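PDB 2C0R: phosphoserine aminotransferase from Bacillus circulans, which catalyses the reversible, pyridoxal phosphate-dependent transfer of an amino group between phosphoserine and 2-oxoglutarate, in serine biosynthesis, and also converts phosphohydroxythreonine. Local coordinates for residues A[281-286]-A[354-358]; A[127-131]-A[289-294]; A[271-275]-A[347-351]; A[131-137]-A[157-163]. The protein carries 1 engineered substitution. Residues are numbered along the deposited sequence.

Contact 1 of 4, residues A[281-286]-A[354-358]; sequences QSGGFY and MEHFK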
loop_
_atom_site.group_PDB
_atom_site.type_symbol
_atom_site.label_atom_id
_atom_site.label_comp_id
_atom_site.label_asym_id
_atom_site.label_seq_id
_atom_site.Cartn_x
_atom_site.Cartn_y
_atom_site.Cartn_z
ATOM N N GLN A 281 -40.498 -8.924 1.075
ATOM C CA GLN A 281 -41.726 -9.131 0.322
ATOM C C GLN A 281 -41.359 -10.079 -0.815
ATOM O O GLN A 281 -41.360 -9.806 -2.009
ATOM C CB GLN A 281 -42.217 -7.792 -0.207
ATOM C CG GLN A 281 -42.571 -6.746 0.834
ATOM C CD GLN A 281 -43.833 -7.064 1.625
ATOM O OE1 GLN A 281 -43.831 -7.094 2.860
ATOM N NE2 GLN A 281 -44.924 -7.299 0.893
ATOM N N SER A 282 -40.949 -11.287 -0.473
ATOM C CA SER A 282 -40.452 -12.213 -1.486
ATOM C C SER A 282 -41.199 -13.528 -1.335
ATOM O O SER A 282 -40.911 -14.488 -2.047
ATOM C CB SER A 282 -38.959 -12.448 -1.352
ATOM O OG SER A 282 -38.674 -13.219 -0.177
ATOM N N GLY A 283 -42.182 -13.606 -0.442
ATOM C CA GLY A 283 -42.902 -14.873 -0.323
ATOM C C GLY A 283 -42.019 -15.947 0.277
ATOM O O GLY A 283 -42.253 -17.138 0.032
ATOM N N GLY A 284 -40.988 -15.580 1.032
ATOM C CA GLY A 284 -40.059 -16.542 1.626
ATOM C C GLY A 284 -39.016 -16.993 0.631
ATOM O O GLY A 284 -38.153 -17.824 0.949
ATOM N N PHE A 285 -39.060 -16.454 -0.594
ATOM C CA PHE A 285 -38.082 -16.922 -1.592
ATOM C C PHE A 285 -36.666 -16.426 -1.314
ATOM O O PHE A 285 -35.695 -17.122 -1.599
ATOM C CB PHE A 285 -38.510 -16.440 -2.972
ATOM C CG PHE A 285 -37.660 -16.977 -4.114
ATOM C CD1 PHE A 285 -37.891 -18.212 -4.703
ATOM C CD2 PHE A 285 -36.587 -16.230 -4.598
ATOM C CE1 PHE A 285 -37.103 -18.708 -5.733
ATOM C CE2 PHE A 285 -35.825 -16.719 -5.639
ATOM C CZ PHE A 285 -36.056 -17.936 -6.236
ATOM N N TYR A 286 -36.567 -15.218 -0.783
ATOM C CA TYR A 286 -35.346 -14.620 -0.304
ATOM C C TYR A 286 -35.440 -14.497 1.224
ATOM O O TYR A 286 -36.488 -14.089 1.710
ATOM C CB TYR A 286 -35.058 -13.220 -0.866
ATOM C CG TYR A 286 -34.917 -13.249 -2.390
ATOM C CD1 TYR A 286 -35.860 -12.578 -3.161
ATOM C CD2 TYR A 286 -33.884 -13.940 -3.014
ATOM C CE1 TYR A 286 -35.764 -12.584 -4.537
ATOM C CE2 TYR A 286 -33.803 -13.959 -4.397
ATOM C CZ TYR A 286 -34.759 -13.275 -5.142
ATOM O OH TYR A 286 -34.721 -13.267 -6.515
ATOM N N MET A 354 -34.094 -9.479 -9.005
ATOM C CA MET A 354 -34.576 -10.366 -7.959
ATOM C C MET A 354 -36.044 -10.703 -8.138
ATOM O O MET A 354 -36.455 -11.827 -7.857
ATOM C CB MET A 354 -34.375 -9.694 -6.576
ATOM C CG MET A 354 -32.917 -9.767 -6.140
ATOM S SD MET A 354 -32.644 -8.735 -4.674
ATOM C CE MET A 354 -33.493 -9.712 -3.417
ATOM N N GLU A 355 -36.850 -9.745 -8.607
ATOM C CA GLU A 355 -38.271 -10.025 -8.846
ATOM C C GLU A 355 -38.438 -11.028 -9.976
ATOM O O GLU A 355 -39.200 -11.979 -9.861
ATOM C CB GLU A 355 -38.974 -8.705 -9.172
ATOM C CG GLU A 355 -40.439 -8.960 -9.493
ATOM C CD GLU A 355 -41.332 -9.294 -8.321
ATOM O OE1 GLU A 355 -42.453 -9.753 -8.581
ATOM O OE2 GLU A 355 -40.941 -9.110 -7.139
ATOM N N HIS A 356 -37.727 -10.845 -11.085
ATOM C CA HIS A 356 -37.736 -11.796 -12.189
ATOM C C HIS A 356 -37.297 -13.198 -11.757
ATOM O O HIS A 356 -37.926 -14.214 -12.130
ATOM C CB HIS A 356 -36.817 -11.376 -13.351
ATOM C CG HIS A 356 -36.610 -12.460 -14.378
ATOM N ND1 HIS A 356 -37.610 -12.909 -15.229
ATOM C CD2 HIS A 356 -35.526 -13.203 -14.712
ATOM C CE1 HIS A 356 -37.183 -13.864 -16.024
ATOM N NE2 HIS A 356 -35.902 -14.057 -15.730
ATOM N N PHE A 357 -36.208 -13.279 -11.011
ATOM C CA PHE A 357 -35.714 -14.619 -10.658
ATOM C C PHE A 357 -36.685 -15.324 -9.742
ATOM O O PHE A 357 -36.937 -16.516 -9.876
ATOM C CB PHE A 357 -34.309 -14.450 -10.044
ATOM C CG PHE A 357 -33.574 -15.767 -9.932
ATOM C CD1 PHE A 357 -32.760 -16.200 -10.957
ATOM C CD2 PHE A 357 -33.739 -16.548 -8.794
ATOM C CE1 PHE A 357 -32.085 -17.396 -10.802
ATOM C CE2 PHE A 357 -33.061 -17.741 -8.650
ATOM C CZ PHE A 357 -32.264 -18.189 -9.689
ATOM N N LYS A 358 -37.267 -14.575 -8.815
ATOM C CA LYS A 358 -38.310 -15.159 -7.950
ATOM C C LYS A 358 -39.512 -15.695 -8.666
ATOM O O LYS A 358 -40.024 -16.783 -8.399
ATOM C CB LYS A 358 -38.710 -14.015 -6.990
ATOM C CG LYS A 358 -39.901 -14.367 -6.086
ATOM C CD LYS A 358 -40.169 -13.145 -5.206
ATOM C CE LYS A 358 -40.850 -12.012 -5.953
ATOM N NZ LYS A 358 -41.059 -10.855 -5.032
#
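Gln281 is where the chain leaves the helical conformation of helix 260-280, and its carbonyl oxygen accepts a weak hydrogen bond from the end of a long side chain opposite, Lys358 NZ to Gln281 O at 3.2 Å. The stronger partner of that ammonium group lies on its own helix, where Lys358 NZ forms a salt bridge with Glu355 OE2 at 2.7 Å. Ser282 begins a type I' turn that runs through Gly283 and Gly284 to Phe285; both glycines have positive phi, and Phe285 N closes the turn on Ser282 O at 3.1 Å. The Ser282 hydroxyl accepts Tyr286 N at 3.0 Å from OG and also bonds to Ile279 O in the preceding helix. Phe285 then lays one ring face on the helix backbone, with Lys358 CA 3.9 Å from the ring centroid in a CH-pi contact, while its CZ meets Phe357 CD2 at 3.7 Å, edge to edge. Tyr286 also points at the helix: its OH donates to Met354 O at 2.6 Å, an oxygen already receiving Lys358 N. Met354 CE makes a CH-pi contact 3.8 Å from the Tyr286 ring centroid, and Met354 SD, 5.1 Å from that centroid, a Met-aromatic one. The loop before strand 287-288 thus packs on helix 344-361 in the C-terminal domain of this fold type I, class-V aminotransferase.

Contact 2 of 4, residues A[127-131]-A[289-294]; sequences NYMTL and CVDVDS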
loop_
_atom_site.group_PDB
_atom_site.type_symbol
_atom_site.label_atom_id
_atom_site.label_comp_id
_atom_site.label_asym_id
_atom_site.label_seq_id
_atom_site.Cartn_x
_atom_site.Cartn_y
_atom_site.Cartn_z
ATOM N N ASN A 127 -25.146 -17.574 15.861
ATOM C CA ASN A 127 -24.513 -17.647 14.547
ATOM C C ASN A 127 -24.291 -16.241 13.987
ATOM O O ASN A 127 -24.315 -16.014 12.771
ATOM C CB ASN A 127 -25.349 -18.534 13.643
ATOM C CG ASN A 127 -24.669 -18.989 12.375
ATOM O OD1 ASN A 127 -25.298 -19.099 11.289
ATOM N ND2 ASN A 127 -23.369 -19.264 12.515
ATOM N N TYR A 128 -24.014 -15.280 14.868
ATOM C CA TYR A 128 -23.711 -13.886 14.538
ATOM C C TYR A 128 -24.876 -13.173 13.879
ATOM O O TYR A 128 -24.755 -12.114 13.266
ATOM C CB TYR A 128 -22.471 -13.775 13.638
ATOM C CG TYR A 128 -21.283 -14.429 14.322
ATOM C CD1 TYR A 128 -20.703 -15.585 13.827
ATOM C CD2 TYR A 128 -20.743 -13.910 15.494
ATOM C CE1 TYR A 128 -19.625 -16.187 14.451
ATOM C CE2 TYR A 128 -19.657 -14.497 16.123
ATOM C CZ TYR A 128 -19.101 -15.637 15.600
ATOM O OH TYR A 128 -18.028 -16.250 16.207
ATOM N N MET A 129 -26.083 -13.711 14.000
ATOM C CA MET A 129 -27.241 -13.043 13.424
ATOM C C MET A 129 -27.835 -11.974 14.315
ATOM O O MET A 129 -28.569 -11.143 13.795
ATOM C CB MET A 129 -28.316 -14.096 13.138
ATOM C CG MET A 129 -28.205 -14.722 11.785
ATOM S SD MET A 129 -29.367 -16.169 11.661
ATOM C CE MET A 129 -27.884 -17.127 12.101
ATOM N N THR A 130 -27.556 -11.995 15.622
ATOM C CA THR A 130 -28.126 -11.013 16.521
ATOM C C THR A 130 -26.990 -10.239 17.185
ATOM O O THR A 130 -26.309 -10.825 18.027
ATOM C CB THR A 130 -28.962 -11.699 17.623
ATOM O OG1 THR A 130 -29.946 -12.499 16.963
ATOM C CG2 THR A 130 -29.666 -10.680 18.517
ATOM N N LEU A 131 -26.801 -8.978 16.824
ATOM C CA LEU A 131 -25.680 -8.281 17.456
ATOM C C LEU A 131 -25.879 -8.213 18.961
ATOM O O LEU A 131 -27.003 -8.165 19.459
ATOM C CB LEU A 131 -25.599 -6.858 16.925
ATOM C CG LEU A 131 -25.073 -6.763 15.498
ATOM C CD1 LEU A 131 -25.445 -5.425 14.876
ATOM C CD2 LEU A 131 -23.580 -7.032 15.531
ATOM N N CYS A 289 -29.937 -12.875 6.404
ATOM C CA CYS A 289 -28.951 -13.693 7.123
ATOM C C CYS A 289 -28.508 -13.234 8.507
ATOM O O CYS A 289 -27.610 -13.847 9.208
ATOM C CB CYS A 289 -27.657 -13.785 6.282
ATOM S SG CYS A 289 -27.985 -14.930 4.926
ATOM N N VAL A 290 -29.176 -12.094 8.792
ATOM C CA VAL A 290 -29.109 -11.544 10.158
ATOM C C VAL A 290 -30.501 -11.058 10.569
ATOM O O VAL A 290 -31.428 -10.907 9.773
ATOM C CB VAL A 290 -28.104 -10.377 10.296
ATOM C CG1 VAL A 290 -26.751 -10.758 9.757
ATOM C CG2 VAL A 290 -28.640 -9.170 9.546
ATOM N N ASP A 291 -30.634 -10.833 11.872
ATOM C CA ASP A 291 -31.864 -10.346 12.466
ATOM C C ASP A 291 -32.182 -8.956 11.930
ATOM O O ASP A 291 -31.243 -8.197 11.647
ATOM C CB ASP A 291 -31.727 -10.307 13.973
ATOM C CG ASP A 291 -31.805 -11.668 14.623
ATOM O OD1 ASP A 291 -31.818 -12.741 13.978
ATOM O OD2 ASP A 291 -31.838 -11.625 15.868
ATOM N N VAL A 292 -33.450 -8.627 11.799
ATOM C CA VAL A 292 -33.827 -7.334 11.261
ATOM C C VAL A 292 -33.117 -6.194 11.973
ATOM O O VAL A 292 -32.524 -5.342 11.307
ATOM C CB VAL A 292 -35.358 -7.149 11.316
ATOM C CG1 VAL A 292 -35.729 -5.702 10.997
ATOM C CG2 VAL A 292 -36.048 -8.116 10.361
ATOM N N ASP A 293 -33.049 -6.171 13.280
ATOM C CA ASP A 293 -32.455 -5.099 14.040
ATOM C C ASP A 293 -30.929 -5.091 13.937
ATOM O O ASP A 293 -30.376 -4.127 14.462
ATOM C CB ASP A 293 -32.824 -5.172 15.543
ATOM C CG ASP A 293 -34.315 -4.902 15.714
ATOM O OD1 ASP A 293 -34.980 -4.482 14.752
ATOM O OD2 ASP A 293 -34.784 -5.148 16.833
ATOM N N SER A 294 -30.296 -6.052 13.295
ATOM C CA SER A 294 -28.831 -6.053 13.146
ATOM C C SER A 294 -28.439 -5.716 11.706
ATOM O O SER A 294 -27.288 -5.692 11.393
ATOM C CB SER A 294 -28.245 -7.420 13.531
ATOM O OG SER A 294 -28.380 -7.560 14.941
#
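The CG methylene of Met129 lies against the carbonyl of Cys289, only 2.8 Å from Cys289 O, before the rest of the side chain leads away. From there the two loops run close together, the CA atoms of Met129 and Val290 being 4.1 Å apart, and three hydrogen bonds join them. The first links main chains: Asp291 N donates to Met129 O at 2.8 Å in nearly straight geometry. In the second, Thr130 OG1 donates to Asp291 OD2, a very short bond of 2.4 Å, so that Asp291 is held through both its amide and its carboxylate. Third, Leu131 N points at Ser294 OG, 2.8 Å away and again almost linear. The 3-10 turn at 292-294 brings the serine into place, with Ser294 N bonded to Asp291 O at 2.9 Å. Other close approaches are of carbon to oxygen: Val290 CB touches Met129 O at 3.6 Å, and Leu131 CG comes within 3.4 Å of Ser294 OG. The side chain of Leu131 is about 12 Å from the bound pyridoxal phosphate, so the cofactor is near but not touched. The contact thus joins the loop between strands 117-122 and 143-149 to the one between strands 287-288 and 299-303. Strand 157-158 packs alongside both, Ala157 touching Leu131 and Val290, while Cys289 touches Thr301 and Arg303 of strand 299-303.

Contact 3 of 4, residues A[271-275]-A[347-351]; sequences KASLI and CEALV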
loop_
_atom_site.group_PDB
_atom_site.type_symbol
_atom_site.label_atom_id
_atom_site.label_comp_id
_atom_site.label_asym_id
_atom_site.label_seq_id
_atom_site.Cartn_x
_atom_site.Cartn_y
_atom_site.Cartn_z
ATOM N N LYS A 271 -31.201 3.178 -0.613
ATOM C CA LYS A 271 -30.740 1.991 -1.323
ATOM C C LYS A 271 -31.028 0.714 -0.550
ATOM O O LYS A 271 -31.548 -0.268 -1.092
ATOM C CB LYS A 271 -29.215 2.051 -1.586
ATOM C CG LYS A 271 -28.849 3.107 -2.619
ATOM C CD LYS A 271 -27.461 3.721 -2.380
ATOM C CE LYS A 271 -26.393 2.717 -2.066
ATOM N NZ LYS A 271 -25.055 3.367 -1.969
ATOM N N ALA A 272 -30.653 0.690 0.732
ATOM C CA ALA A 272 -30.808 -0.512 1.529
ATOM C C ALA A 272 -32.291 -0.859 1.681
ATOM O O ALA A 272 -32.635 -2.036 1.639
ATOM C CB ALA A 272 -30.167 -0.288 2.896
ATOM N N SER A 273 -33.103 0.188 1.859
ATOM C CA SER A 273 -34.525 -0.039 2.124
ATOM C C SER A 273 -35.118 -0.734 0.917
ATOM O O SER A 273 -35.951 -1.641 1.079
ATOM C CB SER A 273 -35.192 1.314 2.361
ATOM O OG SER A 273 -36.619 1.188 2.462
ATOM N N LEU A 274 -34.707 -0.345 -0.294
ATOM C CA LEU A 274 -35.306 -0.995 -1.472
ATOM C C LEU A 274 -34.998 -2.473 -1.525
ATOM O O LEU A 274 -35.826 -3.336 -1.842
ATOM C CB LEU A 274 -34.735 -0.260 -2.693
ATOM C CG LEU A 274 -35.453 -0.652 -3.992
ATOM C CD1 LEU A 274 -36.784 0.085 -4.087
ATOM C CD2 LEU A 274 -34.549 -0.326 -5.160
ATOM N N ILE A 275 -33.751 -2.812 -1.179
ATOM C CA ILE A 275 -33.346 -4.198 -1.301
ATOM C C ILE A 275 -33.894 -5.017 -0.152
ATOM O O ILE A 275 -34.366 -6.146 -0.346
ATOM C CB ILE A 275 -31.821 -4.271 -1.366
ATOM C CG1 ILE A 275 -31.296 -3.596 -2.637
ATOM C CG2 ILE A 275 -31.399 -5.717 -1.269
ATOM C CD1 ILE A 275 -29.803 -3.232 -2.538
ATOM N N CYS A 347 -29.140 -0.547 -7.487
ATOM C CA CYS A 347 -30.033 -1.224 -6.544
ATOM C C CYS A 347 -31.405 -1.456 -7.174
ATOM O O CYS A 347 -32.026 -2.481 -6.993
ATOM C CB CYS A 347 -30.143 -0.349 -5.297
ATOM S SG CYS A 347 -28.522 -0.268 -4.468
ATOM N N GLU A 348 -31.921 -0.494 -7.924
ATOM C CA GLU A 348 -33.198 -0.718 -8.646
ATOM C C GLU A 348 -33.074 -1.859 -9.626
ATOM O O GLU A 348 -33.960 -2.714 -9.749
ATOM C CB GLU A 348 -33.557 0.547 -9.423
ATOM C CG GLU A 348 -33.999 1.708 -8.570
ATOM C CD GLU A 348 -34.323 2.913 -9.450
ATOM O OE1 GLU A 348 -33.384 3.381 -10.129
ATOM O OE2 GLU A 348 -35.477 3.384 -9.448
ATOM N N ALA A 349 -31.938 -1.899 -10.330
ATOM C CA ALA A 349 -31.744 -3.016 -11.250
ATOM C C ALA A 349 -31.696 -4.336 -10.525
ATOM O O ALA A 349 -32.299 -5.322 -10.958
ATOM C CB ALA A 349 -30.483 -2.783 -12.083
ATOM N N LEU A 350 -31.019 -4.380 -9.372
ATOM C CA LEU A 350 -30.937 -5.616 -8.616
ATOM C C LEU A 350 -32.311 -6.098 -8.174
ATOM O O LEU A 350 -32.670 -7.293 -8.282
ATOM C CB LEU A 350 -30.024 -5.393 -7.379
ATOM C CG LEU A 350 -30.015 -6.592 -6.418
ATOM C CD1 LEU A 350 -29.522 -7.846 -7.100
ATOM C CD2 LEU A 350 -29.197 -6.236 -5.163
ATOM N N VAL A 351 -33.133 -5.175 -7.681
ATOM C CA VAL A 351 -34.458 -5.565 -7.189
ATOM C C VAL A 351 -35.295 -6.081 -8.334
ATOM O O VAL A 351 -36.083 -7.016 -8.155
ATOM C CB VAL A 351 -35.110 -4.347 -6.492
ATOM C CG1 VAL A 351 -36.618 -4.514 -6.358
ATOM C CG2 VAL A 351 -34.403 -4.142 -5.145
#
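Two parallel helices lie side by side here in the C-terminal domain of a fold type I aminotransferase: segments 271-275 and 347-351 run at 4° to each other, their axes 9.5 Å apart. The interface is made by van der Waals contact of mainly apolar groups. Leu274 points at the other helix, and its CD2 meets Glu348 CA and Val351 CG2, each at 3.8 Å. Ile275 bends its end inward, so that its CD1 reaches Cys347 SG at 3.8 Å and Leu350 CD2 at 4.0 Å. Ile275 also touches Ile300 of strand 299-303, and Leu350 touches Phe322 of strand 322-323. Polar groups contribute differently: the aliphatic root of Lys271 touches Cys347, CB to SG at 3.8 Å, while its NZ turns away to bond Val342 O, Tyr339 O and Ile338 O in the loop before helix 344-361, and Asn268 OD1 on its own helix. One turn further along, Val351 CG2 sits 3.7 Å from Leu274 O.

Contact 4 of 4, residues A[131-137]-A[157-163]; sequences LPKLQEI and AQFKAFP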
loop_
_atom_site.group_PDB
_atom_site.type_symbol
_atom_site.label_atom_id
_atom_site.label_comp_id
_atom_site.label_asym_id
_atom_site.label_seq_id
_atom_site.Cartn_x
_atom_site.Cartn_y
_atom_site.Cartn_z
ATOM N N LEU A 131 -26.801 -8.978 16.824
ATOM C CA LEU A 131 -25.680 -8.281 17.456
ATOM C C LEU A 131 -25.879 -8.213 18.961
ATOM O O LEU A 131 -27.003 -8.165 19.459
ATOM C CB LEU A 131 -25.599 -6.858 16.925
ATOM C CG LEU A 131 -25.073 -6.763 15.498
ATOM C CD1 LEU A 131 -25.445 -5.425 14.876
ATOM C CD2 LEU A 131 -23.580 -7.032 15.531
ATOM N N PRO A 132 -24.802 -8.183 19.697
ATOM C CA PRO A 132 -24.905 -7.964 21.134
ATOM C C PRO A 132 -25.483 -6.578 21.351
ATOM O O PRO A 132 -25.129 -5.603 20.707
ATOM C CB PRO A 132 -23.487 -8.001 21.647
ATOM C CG PRO A 132 -22.606 -8.153 20.465
ATOM C CD PRO A 132 -23.411 -8.321 19.213
ATOM N N LYS A 133 -26.408 -6.510 22.300
ATOM C CA LYS A 133 -26.822 -5.197 22.776
ATOM C C LYS A 133 -25.668 -4.508 23.504
ATOM O O LYS A 133 -24.784 -5.175 24.089
ATOM C CB LYS A 133 -27.992 -5.350 23.745
ATOM C CG LYS A 133 -29.216 -5.995 23.132
ATOM C CD LYS A 133 -30.322 -6.226 24.177
ATOM C CE LYS A 133 -31.623 -6.728 23.565
ATOM N NZ LYS A 133 -32.833 -6.518 24.413
ATOM N N LEU A 134 -25.693 -3.176 23.526
ATOM C CA LEU A 134 -24.560 -2.470 24.154
ATOM C C LEU A 134 -24.417 -2.835 25.624
ATOM O O LEU A 134 -23.289 -2.869 26.162
ATOM C CB LEU A 134 -24.714 -0.963 23.913
ATOM C CG LEU A 134 -24.544 -0.471 22.478
ATOM C CD1 LEU A 134 -24.332 1.036 22.433
ATOM C CD2 LEU A 134 -23.388 -1.166 21.757
ATOM N N GLN A 135 -25.529 -3.155 26.288
ATOM C CA GLN A 135 -25.623 -3.514 27.708
ATOM C C GLN A 135 -24.884 -4.811 28.011
ATOM O O GLN A 135 -24.472 -5.074 29.137
ATOM C CB GLN A 135 -27.085 -3.656 28.109
ATOM N N GLU A 136 -24.729 -5.629 26.956
ATOM C CA GLU A 136 -24.059 -6.906 27.140
ATOM C C GLU A 136 -22.542 -6.741 27.064
ATOM O O GLU A 136 -21.881 -7.735 27.390
ATOM C CB GLU A 136 -24.432 -7.971 26.111
ATOM C CG GLU A 136 -25.891 -8.254 25.878
ATOM C CD GLU A 136 -26.070 -9.017 24.586
ATOM O OE1 GLU A 136 -25.231 -9.879 24.252
ATOM O OE2 GLU A 136 -27.049 -8.724 23.892
ATOM N N ILE A 137 -22.008 -5.603 26.646
ATOM C CA ILE A 137 -20.541 -5.465 26.578
ATOM C C ILE A 137 -19.924 -5.234 27.941
ATOM O O ILE A 137 -20.216 -4.284 28.636
ATOM C CB ILE A 137 -20.129 -4.317 25.644
ATOM C CG1 ILE A 137 -20.708 -4.532 24.268
ATOM C CG2 ILE A 137 -18.609 -4.183 25.673
ATOM C CD1 ILE A 137 -20.563 -3.422 23.258
ATOM N N ALA A 157 -24.093 -7.579 9.255
ATOM C CA ALA A 157 -24.607 -7.011 10.480
ATOM C C ALA A 157 -23.882 -5.684 10.728
ATOM O O ALA A 157 -22.714 -5.500 10.337
ATOM C CB ALA A 157 -24.426 -7.918 11.689
ATOM N N GLN A 158 -24.548 -4.756 11.397
ATOM C CA GLN A 158 -23.978 -3.437 11.625
ATOM C C GLN A 158 -24.499 -2.833 12.926
ATOM O O GLN A 158 -25.727 -2.856 13.181
ATOM C CB GLN A 158 -24.387 -2.533 10.444
ATOM C CG GLN A 158 -23.741 -1.141 10.577
ATOM C CD GLN A 158 -24.161 -0.320 9.356
ATOM O OE1 GLN A 158 -25.283 -0.523 8.802
ATOM N NE2 GLN A 158 -23.289 0.582 8.903
ATOM N N PHE A 159 -23.616 -2.291 13.738
ATOM C CA PHE A 159 -24.051 -1.520 14.894
ATOM C C PHE A 159 -24.622 -0.177 14.486
ATOM O O PHE A 159 -24.067 0.503 13.630
ATOM C CB PHE A 159 -22.878 -1.217 15.858
ATOM C CG PHE A 159 -22.406 -2.414 16.643
ATOM C CD1 PHE A 159 -21.237 -3.075 16.361
ATOM C CD2 PHE A 159 -23.194 -2.905 17.713
ATOM C CE1 PHE A 159 -20.803 -4.165 17.102
ATOM C CE2 PHE A 159 -22.757 -3.997 18.462
ATOM C CZ PHE A 159 -21.562 -4.647 18.150
ATOM N N LYS A 160 -25.721 0.160 15.160
ATOM C CA LYS A 160 -26.279 1.498 14.940
ATOM C C LYS A 160 -25.725 2.517 15.925
ATOM O O LYS A 160 -25.894 3.704 15.737
ATOM C CB LYS A 160 -27.792 1.523 15.132
ATOM C CG LYS A 160 -28.491 0.501 14.218
ATOM C CD LYS A 160 -30.001 0.664 14.495
ATOM C CE LYS A 160 -30.727 -0.650 14.224
ATOM N NZ LYS A 160 -30.635 -0.970 12.794
ATOM N N ALA A 161 -25.113 2.050 16.996
ATOM C CA ALA A 161 -24.618 2.920 18.046
ATOM C C ALA A 161 -23.494 2.180 18.765
ATOM O O ALA A 161 -23.421 0.953 18.708
ATOM C CB ALA A 161 -25.702 3.270 19.060
ATOM N N PHE A 162 -22.652 2.938 19.425
ATOM C CA PHE A 162 -21.430 2.462 20.059
ATOM C C PHE A 162 -21.486 2.743 21.563
ATOM O O PHE A 162 -22.116 3.702 22.022
ATOM C CB PHE A 162 -20.234 3.171 19.434
ATOM C CG PHE A 162 -20.248 3.013 17.912
ATOM C CD1 PHE A 162 -20.465 4.123 17.114
ATOM C CD2 PHE A 162 -20.032 1.770 17.349
ATOM C CE1 PHE A 162 -20.457 4.008 15.733
ATOM C CE2 PHE A 162 -20.077 1.675 15.957
ATOM C CZ PHE A 162 -20.312 2.770 15.136
ATOM N N PRO A 163 -20.800 1.870 22.285
ATOM C CA PRO A 163 -20.836 1.930 23.755
ATOM C C PRO A 163 -19.926 3.038 24.258
ATOM O O PRO A 163 -18.983 3.484 23.601
ATOM C CB PRO A 163 -20.240 0.582 24.151
ATOM C CG PRO A 163 -19.198 0.387 23.076
ATOM C CD PRO A 163 -19.921 0.782 21.786
#
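Ala157 opens the second segment with its methyl directed at the loop opposite, its CB 4.0 Å from Leu131 CG. At Gln158 it is the backbone that takes part: the carbonyl oxygen lies only 3.1 Å from Leu131 CD1, whereas the side chain points away and bonds to Asp177 and to Asp297 N. Phe159 follows and fills the middle of the contact. Leu131 CD2 sits over a face of its ring, 4.3 Å from the centroid in a CH-pi contact, and Pro132 O approaches the ring edge, 3.6 Å from Phe159 CE2. Pro132 CD is 4.2 Å from Phe159 CZ, Leu134 CD2 is 4.4 Å from Phe159 CE2, and Val98 of strand 94-99 also touches the ring. Beyond it, Ala161 meets Leu134 through its carbonyl, Ala161 O to Leu134 CD2 at 3.7 Å. The main chain of Phe162 passes against the same leucine, its C atom 3.4 Å from Leu134 CD1, while its side chain turns away to stack edge-to-face with Phe188. Pro163 ends the walk, its CD 4.0 Å from Leu134 CD2 and its CG 4.1 Å from Ile137 CD1; it also rests on Leu146 and Leu148 of strand 143-149. Leucine, isoleucine, proline and phenylalanine thus make a small hydrophobic cluster against the large-domain sheet, in which close apolar fit, rather than polar pairing, joins the two segments.

Followed from the N terminus, the chain passes 127-131 and, sharing Leu131, 131-137; the first loop to close is that of contact 4, at 157-163. It is nested inside the much longer loop of contact 2, which closes only at 289-294, where Ser294 O meets Gln158 N at 2.9 Å, probably as a hydrogen bond. Before that closure, contacts 3 and 1 have opened at 271-275 and 281-286; both cross contact 2, and each other, closing in turn on helix 344-361 at 347-351 and 354-358. Contacts 1 and 3 thus tie helix 260-280 and the loop after it to helix 344-361, contact 4 packs within the large domain, and contact 2 bridges the two regions.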